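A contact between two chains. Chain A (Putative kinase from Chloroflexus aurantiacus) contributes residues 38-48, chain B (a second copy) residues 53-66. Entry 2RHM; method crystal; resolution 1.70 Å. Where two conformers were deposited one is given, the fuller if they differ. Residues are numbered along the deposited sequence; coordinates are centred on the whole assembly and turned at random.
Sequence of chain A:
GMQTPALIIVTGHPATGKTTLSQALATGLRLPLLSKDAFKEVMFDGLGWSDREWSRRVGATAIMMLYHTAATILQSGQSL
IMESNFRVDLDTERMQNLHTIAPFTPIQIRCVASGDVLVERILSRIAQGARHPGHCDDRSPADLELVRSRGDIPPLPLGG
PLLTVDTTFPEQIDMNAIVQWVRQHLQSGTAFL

Chain A (38-48) AFKEVMFDGLG
Chain B, residues 53-66: EWSRRVGATAIMML

This is a mainly apolar packing of two helices from two copies of one protein, running roughly antiparallel and finished at one end by a weak hydrogen bond and a bridging water. Helix 38-47 of chain A and helix 53-66 of chain B have phi/psi near -65/-40, except that chain A loosens at its end, to -91/-30 at Gly46(A) and -113/-19 at Leu47(A); their axes approach to 8.6 Å with 144° between their N-to-C directions, and together they bury 588 Å². CA of Val42(A) lies 6.6 Å from CA of Met65(B), CA of Leu47(A) 6.4 Å from CA of Arg57(B), and CA of Gly46(A) only 4.7 Å from CA of Thr61(B).

Glycine permits that closest crossing: an ideal CB on Gly46(A) would stand 2.1 Å from Thr61(B) OG1, a clash. Thr61(B), chi1 m, fits among Val42(A), Met43(A), Gly46(A) and Leu47(A). Its OG1 donates to its own helix, at Arg57(B) O (2.9 Å), so the hydroxyl is satisfied while buried, and its CG2 lies 4.0 Å from Met43(A) CG.

In return, Leu47(A) (m, t) sits among Trp54(B), Arg57(B), Val58(B) and Thr61(B), its CD2 4.1 Å from Trp54(B) CH2 and 4.2 Å from Val58(B) CG2.

Toward the other end, flexible selenomethionines fill the space. Met65(B) (m, m, m) curls so that its CE rests 3.3 Å from the Phe39(A) ring centroid, over the face, a CH-pi contact; Phe39(A) has chi1 m and chi2 30°. Val42(A), chi1 t, places CG1 3.5 Å from Met64(B) CB, while Met64(B) (m, t, p) brings CE to 3.7 Å from Asp45(A) CB.

Arg57(B) (m, t, p, chi4 -172°) reaches the helix end: NH2 donates a weak bond to Leu47(A) O (2.8 Å, 124°), and Arg57(B) NE donates to water 1, 2.9 Å from the water O, which in turn donates to Gly46(A) O at 2.7 Å. Gly48(A), at phi/psi 96/-176, is the first residue to leave helical angles; a CB there would jam against the preceding carbonyl O, so glycine suits the turn.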

# COMPACT_ATOMS: atom_id res chain seq x y z
N ALA A 38 -4.67 10.40 -0.30
CA ALA A 38 -3.51 10.16 -1.13
C ALA A 38 -3.73 8.94 -2.05
O ALA A 38 -3.36 8.98 -3.22
CB ALA A 38 -2.29 9.95 -0.27
N PHE A 39 -4.32 7.88 -1.52
CA PHE A 39 -4.63 6.69 -2.33
C PHE A 39 -5.67 7.05 -3.37
O PHE A 39 -5.57 6.65 -4.52
CB PHE A 39 -5.15 5.56 -1.46
CG PHE A 39 -4.08 4.80 -0.69
CD1 PHE A 39 -2.91 5.40 -0.27
CD2 PHE A 39 -4.29 3.48 -0.35
CE1 PHE A 39 -1.96 4.69 0.44
CE2 PHE A 39 -3.34 2.77 0.36
CZ PHE A 39 -2.18 3.37 0.75
N LYS A 40 -6.68 7.82 -2.98
CA LYS A 40 -7.71 8.26 -3.93
C LYS A 40 -7.09 9.03 -5.10
O LYS A 40 -7.50 8.83 -6.25
CB LYS A 40 -8.75 9.15 -3.26
CG LYS A 40 -9.73 8.43 -2.35
CD LYS A 40 -10.78 9.41 -1.78
CE LYS A 40 -11.70 9.96 -2.86
NZ LYS A 40 -12.88 10.65 -2.28
N GLU A 41 -6.12 9.90 -4.81
CA GLU A 41 -5.46 10.72 -5.83
C GLU A 41 -4.69 9.86 -6.84
O GLU A 41 -4.68 10.15 -8.04
CB GLU A 41 -4.50 11.74 -5.17
CG GLU A 41 -5.20 12.84 -4.35
CD GLU A 41 -4.26 13.54 -3.32
OE1 GLU A 41 -3.02 13.58 -3.55
OE2 GLU A 41 -4.78 14.05 -2.29
N VAL A 42 -4.04 8.79 -6.37
CA VAL A 42 -3.33 7.87 -7.26
C VAL A 42 -4.35 7.20 -8.17
O VAL A 42 -4.13 7.05 -9.37
CB VAL A 42 -2.50 6.82 -6.48
CG1 VAL A 42 -1.82 5.83 -7.44
CG2 VAL A 42 -1.43 7.50 -5.67
N MSE A 43 -5.47 6.78 -7.61
CA MSE A 43 -6.51 6.13 -8.41
C MSE A 43 -7.21 7.06 -9.41
O MSE A 43 -7.49 6.64 -10.53
CB MSE A 43 -7.52 5.45 -7.50
CG MSE A 43 -6.96 4.15 -6.93
SE MSE A 43 -8.30 3.22 -5.89
CE MSE A 43 -8.21 4.06 -4.78
N PHE A 44 -7.48 8.30 -9.04
CA PHE A 44 -8.05 9.27 -10.01
C PHE A 44 -7.06 9.51 -11.14
O PHE A 44 -7.43 9.59 -12.33
CB PHE A 44 -8.41 10.60 -9.35
CG PHE A 44 -9.59 10.53 -8.40
CD1 PHE A 44 -10.78 9.91 -8.77
CD2 PHE A 44 -9.54 11.17 -7.17
CE1 PHE A 44 -11.87 9.89 -7.90
CE2 PHE A 44 -10.63 11.16 -6.30
CZ PHE A 44 -11.79 10.52 -6.67
N ASP A 45 -5.78 9.63 -10.80
CA ASP A 45 -4.76 9.83 -11.82
C ASP A 45 -4.61 8.65 -12.79
O ASP A 45 -4.30 8.85 -13.96
CB ASP A 45 -3.41 10.13 -11.18
CG ASP A 45 -3.34 11.53 -10.60
OD1 ASP A 45 -4.23 12.37 -10.88
OD2 ASP A 45 -2.38 11.79 -9.85
N GLY A 46 -4.84 7.43 -12.32
CA GLY A 46 -4.70 6.25 -13.16
C GLY A 46 -5.97 5.83 -13.88
O GLY A 46 -5.90 5.28 -14.98
N LEU A 47 -7.12 6.12 -13.27
CA LEU A 47 -8.41 5.66 -13.81
C LEU A 47 -9.35 6.77 -14.31
O LEU A 47 -10.28 6.49 -15.08
CB LEU A 47 -9.14 4.87 -12.73
CG LEU A 47 -8.43 3.61 -12.21
CD1 LEU A 47 -9.25 3.05 -11.05
CD2 LEU A 47 -8.23 2.59 -13.31
N GLY A 48 -9.10 8.01 -13.89
CA GLY A 48 -9.88 9.16 -14.32
C GLY A 48 -10.97 9.52 -13.34
O GLY A 48 -11.09 8.90 -12.28
N GLU B 53 -9.20 -4.16 -21.36
CA GLU B 53 -8.79 -2.75 -21.33
C GLU B 53 -8.91 -2.18 -19.92
O GLU B 53 -8.04 -1.46 -19.45
CB GLU B 53 -9.60 -1.90 -22.33
CG GLU B 53 -9.27 -0.39 -22.33
CD GLU B 53 -10.03 0.39 -23.41
OE1 GLU B 53 -9.60 0.37 -24.59
OE2 GLU B 53 -11.06 1.04 -23.08
N TRP B 54 -9.97 -2.56 -19.21
CA TRP B 54 -10.17 -2.12 -17.83
C TRP B 54 -9.09 -2.75 -16.93
O TRP B 54 -8.51 -2.08 -16.06
CB TRP B 54 -11.57 -2.48 -17.34
CG TRP B 54 -11.81 -2.10 -15.94
CD1 TRP B 54 -11.96 -2.94 -14.88
CD2 TRP B 54 -11.89 -0.77 -15.42
NE1 TRP B 54 -12.16 -2.21 -13.73
CE2 TRP B 54 -12.13 -0.88 -14.03
CE3 TRP B 54 -11.82 0.50 -15.99
CZ2 TRP B 54 -12.26 0.23 -13.20
CZ3 TRP B 54 -11.96 1.61 -15.17
CH2 TRP B 54 -12.16 1.46 -13.79
N SER B 55 -8.80 -4.03 -17.17
CA SER B 55 -7.74 -4.74 -16.45
C SER B 55 -6.39 -4.03 -16.62
O SER B 55 -5.63 -3.88 -15.67
CB SER B 55 -7.67 -6.19 -16.92
OG SER B 55 -6.60 -6.89 -16.30
N ARG B 56 -6.11 -3.58 -17.85
CA ARG B 56 -4.87 -2.86 -18.14
C ARG B 56 -4.81 -1.54 -17.42
O ARG B 56 -3.75 -1.16 -16.91
CB ARG B 56 -4.71 -2.64 -19.64
CG ARG B 56 -4.45 -3.89 -20.42
CD ARG B 56 -4.32 -3.60 -21.90
N ARG B 57 -5.93 -0.83 -17.38
CA ARG B 57 -5.97 0.48 -16.71
C ARG B 57 -5.84 0.29 -15.21
O ARG B 57 -5.15 1.04 -14.54
CB ARG B 57 -7.27 1.21 -17.01
CG ARG B 57 -7.48 1.61 -18.47
CD ARG B 57 -8.90 1.98 -18.73
NE ARG B 57 -9.29 3.15 -17.97
CZ ARG B 57 -10.53 3.61 -17.88
NH1 ARG B 57 -11.54 3.00 -18.49
NH2 ARG B 57 -10.77 4.69 -17.15
N VAL B 58 -6.51 -0.73 -14.67
CA VAL B 58 -6.38 -1.02 -13.24
C VAL B 58 -4.94 -1.45 -12.92
O VAL B 58 -4.41 -1.10 -11.87
CB VAL B 58 -7.39 -2.10 -12.80
CG1 VAL B 58 -7.05 -2.66 -11.43
CG2 VAL B 58 -8.80 -1.53 -12.84
N GLY B 59 -4.32 -2.22 -13.82
CA GLY B 59 -2.93 -2.64 -13.64
C GLY B 59 -1.96 -1.47 -13.62
O GLY B 59 -1.07 -1.43 -12.78
N ALA B 60 -2.13 -0.52 -14.53
CA ALA B 60 -1.29 0.68 -14.57
C ALA B 60 -1.45 1.48 -13.26
O ALA B 60 -0.48 2.04 -12.71
CB ALA B 60 -1.69 1.54 -15.76
N THR B 61 -2.67 1.48 -12.74
CA THR B 61 -2.97 2.20 -11.50
C THR B 61 -2.38 1.45 -10.31
O THR B 61 -1.78 2.06 -9.41
CB THR B 61 -4.49 2.40 -11.33
OG1 THR B 61 -5.01 3.10 -12.47
CG2 THR B 61 -4.77 3.25 -10.11
N ALA B 62 -2.51 0.12 -10.31
CA ALA B 62 -1.93 -0.71 -9.26
C ALA B 62 -0.41 -0.50 -9.18
O ALA B 62 0.14 -0.40 -8.09
CB ALA B 62 -2.25 -2.17 -9.50
N ILE B 63 0.25 -0.42 -10.32
CA ILE B 63 1.69 -0.17 -10.36
C ILE B 63 2.03 1.18 -9.69
O ILE B 63 2.95 1.25 -8.88
CB ILE B 63 2.25 -0.22 -11.81
CG1 ILE B 63 2.24 -1.66 -12.32
CG2 ILE B 63 3.66 0.31 -11.85
CD1 ILE B 63 2.38 -1.77 -13.83
N MSE B 64 1.23 2.21 -9.99
CA MSE B 64 1.32 3.52 -9.32
C MSE B 64 1.14 3.39 -7.79
O MSE B 64 1.85 4.04 -7.02
CB MSE B 64 0.27 4.50 -9.89
CG MSE B 64 0.55 4.98 -11.31
SE MSE B 64 -0.97 5.90 -12.23
CE MSE B 64 -1.64 6.95 -10.90
N MSE B 65 0.18 2.57 -7.34
CA MSE B 65 -0.02 2.36 -5.90
C MSE B 65 1.18 1.65 -5.28
O MSE B 65 1.55 1.90 -4.13
CB MSE B 65 -1.29 1.52 -5.65
CG MSE B 65 -2.55 2.31 -5.53
SE MSE B 65 -2.45 3.58 -4.07
CE MSE B 65 -2.02 2.48 -2.63
N LEU B 66 1.76 0.73 -6.04
CA LEU B 66 2.91 -0.04 -5.58
C LEU B 66 4.08 0.91 -5.24
O LEU B 66 4.66 0.85 -4.16
CB LEU B 66 3.33 -1.03 -6.67
CG LEU B 66 3.49 -2.49 -6.24
CD1 LEU B 66 2.23 -2.99 -5.65
CD2 LEU B 66 3.87 -3.34 -7.44
O HOH W 1 -7.35 5.25 -17.25